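Local coordinates for fusolin (Unidentified entomopoxvirus, PDB 4YN2), which forms the crystalline spindles of an insect poxvirus, which enhance virulence, and probably acts as a lytic polysaccharide monooxygenase on chitin, at residues 197-202 and 206-211. Numbering follows the deposited sequence.
Sequences VPIPIR and AVLYVR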
ATOM      1  N   VAL A 197      -2.687  12.243 -10.541  1.00  9.38           N
ATOM      2  CA  VAL A 197      -2.138  11.092 -11.232  1.00 10.00           C
ATOM      3  C   VAL A 197      -3.278  10.228 -11.748  1.00 15.71           C
ATOM      4  O   VAL A 197      -4.183   9.887 -10.971  1.00 13.87           O
ATOM      5  CB  VAL A 197      -1.213  10.283 -10.285  1.00 14.21           C
ATOM      6  CG1 VAL A 197      -0.570   9.106 -11.021  1.00 14.15           C
ATOM      7  CG2 VAL A 197      -0.135  11.186  -9.691  1.00 13.98           C
ATOM      8  N   PRO A 198      -3.227   9.812 -13.030  1.00 14.39           N
ATOM      9  CA  PRO A 198      -4.239   8.877 -13.529  1.00 14.24           C
ATOM     10  C   PRO A 198      -3.865   7.470 -13.081  1.00 16.47           C
ATOM     11  O   PRO A 198      -2.905   6.893 -13.576  1.00 17.01           O
ATOM     12  CB  PRO A 198      -4.187   9.066 -15.049  1.00 16.35           C
ATOM     13  CG  PRO A 198      -2.848   9.596 -15.339  1.00 21.47           C
ATOM     14  CD  PRO A 198      -2.221  10.111 -14.070  1.00 17.08           C
ATOM     15  N   ILE A 199      -4.597   6.942 -12.111  1.00 11.93           N
ATOM     16  CA  ILE A 199      -4.340   5.627 -11.547  1.00 10.23           C
ATOM     17  C   ILE A 199      -5.078   4.568 -12.375  1.00 13.92           C
ATOM     18  O   ILE A 199      -6.305   4.598 -12.391  1.00 11.53           O
ATOM     19  CB  ILE A 199      -4.778   5.578 -10.060  1.00 12.55           C
ATOM     20  CG1 ILE A 199      -4.164   6.726  -9.210  1.00 12.41           C
ATOM     21  CG2 ILE A 199      -4.458   4.227  -9.445  1.00 12.41           C
ATOM     22  CD1 ILE A 199      -2.702   6.764  -9.119  1.00 18.85           C
ATOM     23  N   PRO A 200      -4.384   3.585 -12.995  1.00 11.51           N
ATOM     24  CA  PRO A 200      -5.108   2.515 -13.701  1.00 12.12           C
ATOM     25  C   PRO A 200      -5.954   1.705 -12.729  1.00 17.77           C
ATOM     26  O   PRO A 200      -5.488   1.395 -11.626  1.00 16.36           O
ATOM     27  CB  PRO A 200      -3.984   1.657 -14.302  1.00 13.80           C
ATOM     28  CG  PRO A 200      -2.772   2.522 -14.282  1.00 17.50           C
ATOM     29  CD  PRO A 200      -2.926   3.368 -13.064  1.00 12.83           C
ATOM     30  N   ILE A 201      -7.202   1.394 -13.112  1.00 15.56           N
ATOM     31  CA  ILE A 201      -8.094   0.641 -12.240  1.00 16.89           C
ATOM     32  C   ILE A 201      -7.679  -0.824 -12.236  1.00 20.85           C
ATOM     33  O   ILE A 201      -7.087  -1.323 -13.187  1.00 19.83           O
ATOM     34  CB  ILE A 201      -9.593   0.803 -12.634  1.00 20.92           C
ATOM     35  CG1 ILE A 201      -9.996   2.274 -12.804  1.00 21.64           C
ATOM     36  CG2 ILE A 201     -10.514   0.150 -11.613  1.00 24.31           C
ATOM     37  CD1 ILE A 201      -9.555   3.201 -11.781  1.00 36.31           C
ATOM     38  N   ARG A 202      -7.949  -1.474 -11.118  1.00 19.07           N
ATOM     39  CA  ARG A 202      -7.711  -2.886 -10.865  1.00 19.04           C
ATOM     40  C   ARG A 202      -8.946  -3.468 -10.223  1.00 22.85           C
ATOM     41  O   ARG A 202      -9.685  -2.747  -9.560  1.00 20.74           O
ATOM     42  CB  ARG A 202      -6.509  -3.061  -9.921  1.00 19.59           C
ATOM     43  CG  ARG A 202      -5.201  -2.424 -10.396  1.00 24.95           C
ATOM     44  CD  ARG A 202      -4.600  -3.255 -11.483  1.00 27.74           C
ATOM     45  NE  ARG A 202      -3.236  -2.855 -11.838  1.00 14.61           N
ATOM     46  CZ  ARG A 202      -2.862  -2.245 -12.958  1.00 17.02           C
ATOM     47  NH1 ARG A 202      -3.764  -1.853 -13.847  1.00 15.90           N
ATOM     48  NH2 ARG A 202      -1.578  -2.006 -13.188  1.00 13.59           N
ATOM     49  N   ALA A 206      -3.882  -3.399  -5.190  1.00  7.53           N
ATOM     50  CA  ALA A 206      -2.643  -3.037  -5.861  1.00  7.56           C
ATOM     51  C   ALA A 206      -1.758  -2.233  -4.938  1.00 10.86           C
ATOM     52  O   ALA A 206      -2.172  -1.839  -3.847  1.00 10.66           O
ATOM     53  CB  ALA A 206      -2.964  -2.223  -7.110  1.00  8.23           C
ATOM     54  N   VAL A 207      -0.549  -1.954  -5.401  1.00  7.21           N
ATOM     55  CA  VAL A 207       0.397  -1.125  -4.680  1.00  5.94           C
ATOM     56  C   VAL A 207       0.900  -0.034  -5.593  1.00  8.04           C
ATOM     57  O   VAL A 207       1.392  -0.335  -6.679  1.00  8.10           O
ATOM     58  CB  VAL A 207       1.598  -1.937  -4.116  1.00  9.70           C
ATOM     59  CG1 VAL A 207       2.629  -1.015  -3.456  1.00  9.88           C
ATOM     60  CG2 VAL A 207       1.132  -2.994  -3.132  1.00 10.10           C
ATOM     61  N   LEU A 208       0.845   1.223  -5.137  1.00  4.59           N
ATOM     62  CA  LEU A 208       1.502   2.333  -5.821  1.00  4.76           C
ATOM     63  C   LEU A 208       2.860   2.481  -5.189  1.00  8.56           C
ATOM     64  O   LEU A 208       2.974   2.373  -3.968  1.00  8.76           O
ATOM     65  CB  LEU A 208       0.743   3.650  -5.706  1.00  5.27           C
ATOM     66  CG  LEU A 208      -0.663   3.696  -6.229  1.00 10.00           C
ATOM     67  CD1 LEU A 208      -1.317   4.998  -5.808  1.00  9.79           C
ATOM     68  CD2 LEU A 208      -0.689   3.546  -7.740  1.00 13.36           C
ATOM     69  N   TYR A 209       3.896   2.644  -5.992  1.00  5.71           N
ATOM     70  CA  TYR A 209       5.249   2.861  -5.500  1.00  3.88           C
ATOM     71  C   TYR A 209       5.596   4.272  -5.880  1.00  7.14           C
ATOM     72  O   TYR A 209       5.669   4.580  -7.071  1.00  5.65           O
ATOM     73  CB  TYR A 209       6.225   1.850  -6.086  1.00  4.06           C
ATOM     74  CG  TYR A 209       7.580   1.822  -5.411  1.00  4.66           C
ATOM     75  CD1 TYR A 209       7.689   1.636  -4.039  1.00  6.13           C
ATOM     76  CD2 TYR A 209       8.750   1.796  -6.161  1.00  5.24           C
ATOM     77  CE1 TYR A 209       8.918   1.472  -3.425  1.00  6.35           C
ATOM     78  CE2 TYR A 209       9.992   1.632  -5.554  1.00  5.53           C
ATOM     79  CZ  TYR A 209      10.073   1.480  -4.184  1.00  9.63           C
ATOM     80  OH  TYR A 209      11.303   1.310  -3.600  1.00  8.95           O
ATOM     81  N   VAL A 210       5.694   5.151  -4.888  1.00  3.92           N
ATOM     82  CA  VAL A 210       5.962   6.571  -5.098  1.00  3.85           C
ATOM     83  C   VAL A 210       7.401   6.846  -4.757  1.00  7.76           C
ATOM     84  O   VAL A 210       7.854   6.507  -3.667  1.00  7.90           O
ATOM     85  CB  VAL A 210       5.007   7.466  -4.261  1.00  7.63           C
ATOM     86  CG1 VAL A 210       5.274   8.942  -4.532  1.00  7.98           C
ATOM     87  CG2 VAL A 210       3.542   7.125  -4.535  1.00  7.49           C
ATOM     88  N   ARG A 211       8.109   7.477  -5.672  1.00  4.57           N
ATOM     89  CA  ARG A 211       9.507   7.827  -5.512  1.00  4.62           C
ATOM     90  C   ARG A 211       9.659   9.327  -5.601  1.00  9.36           C
ATOM     91  O   ARG A 211       9.287   9.909  -6.616  1.00  9.14           O
ATOM     92  CB  ARG A 211      10.341   7.146  -6.585  1.00  4.43           C
ATOM     93  CG  ARG A 211      11.813   7.511  -6.576  1.00  8.85           C
ATOM     94  CD  ARG A 211      12.486   6.949  -7.802  1.00  9.62           C
ATOM     95  NE  ARG A 211      13.906   7.274  -7.808  1.00 14.17           N
ATOM     96  CZ  ARG A 211      14.686   7.320  -8.880  1.00 18.91           C
ATOM     97  NH1 ARG A 211      14.194   7.053 -10.083  1.00 11.06           N
ATOM     98  NH2 ARG A 211      15.973   7.629  -8.758  1.00 11.60           N
TER
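Ile199 and Leu208 meet through their methyl groups, the apolar heart of this contact. CD1 of Ile199 reaches both branches of Leu208, 4.0 Å from CD1 and 4.0 Å from CD2 of that leucine, while Ile199 CG2 lies 4.2 Å from Leu208 CD2. In the isoleucine chi1 (-53°, CG1 anti to the carbonyl carbon) and chi2 (-61°) together bring CD1 and CG2 to the leucine. Nearer the loop linking the two strands, the aliphatic part of Arg202 does the same work: its CG rests 4.0 Å from Ala206 CB, and Ile151 of strand 145-152 touches both Arg202 and Leu208.

A bend at chi2 (-75°) carries the guanidinium of Arg202 back to where NH1 can give Ile201 O a weak bond of 3.4 Å and NH2 a hydrogen bond to Thr152 O.

Although close in sequence, the strands belong to different sheets: Ile199 pairs by its backbone with Val130, Ala206 with Ile228 and Val207 with Thr152. The chain thus crosses from one sheet to the other of the immunoglobulin-like beta sandwich expected of this family, and the small side-chain contact between the segments owes its hold to dispersion and burial of hydrocarbon rather than directed bonds.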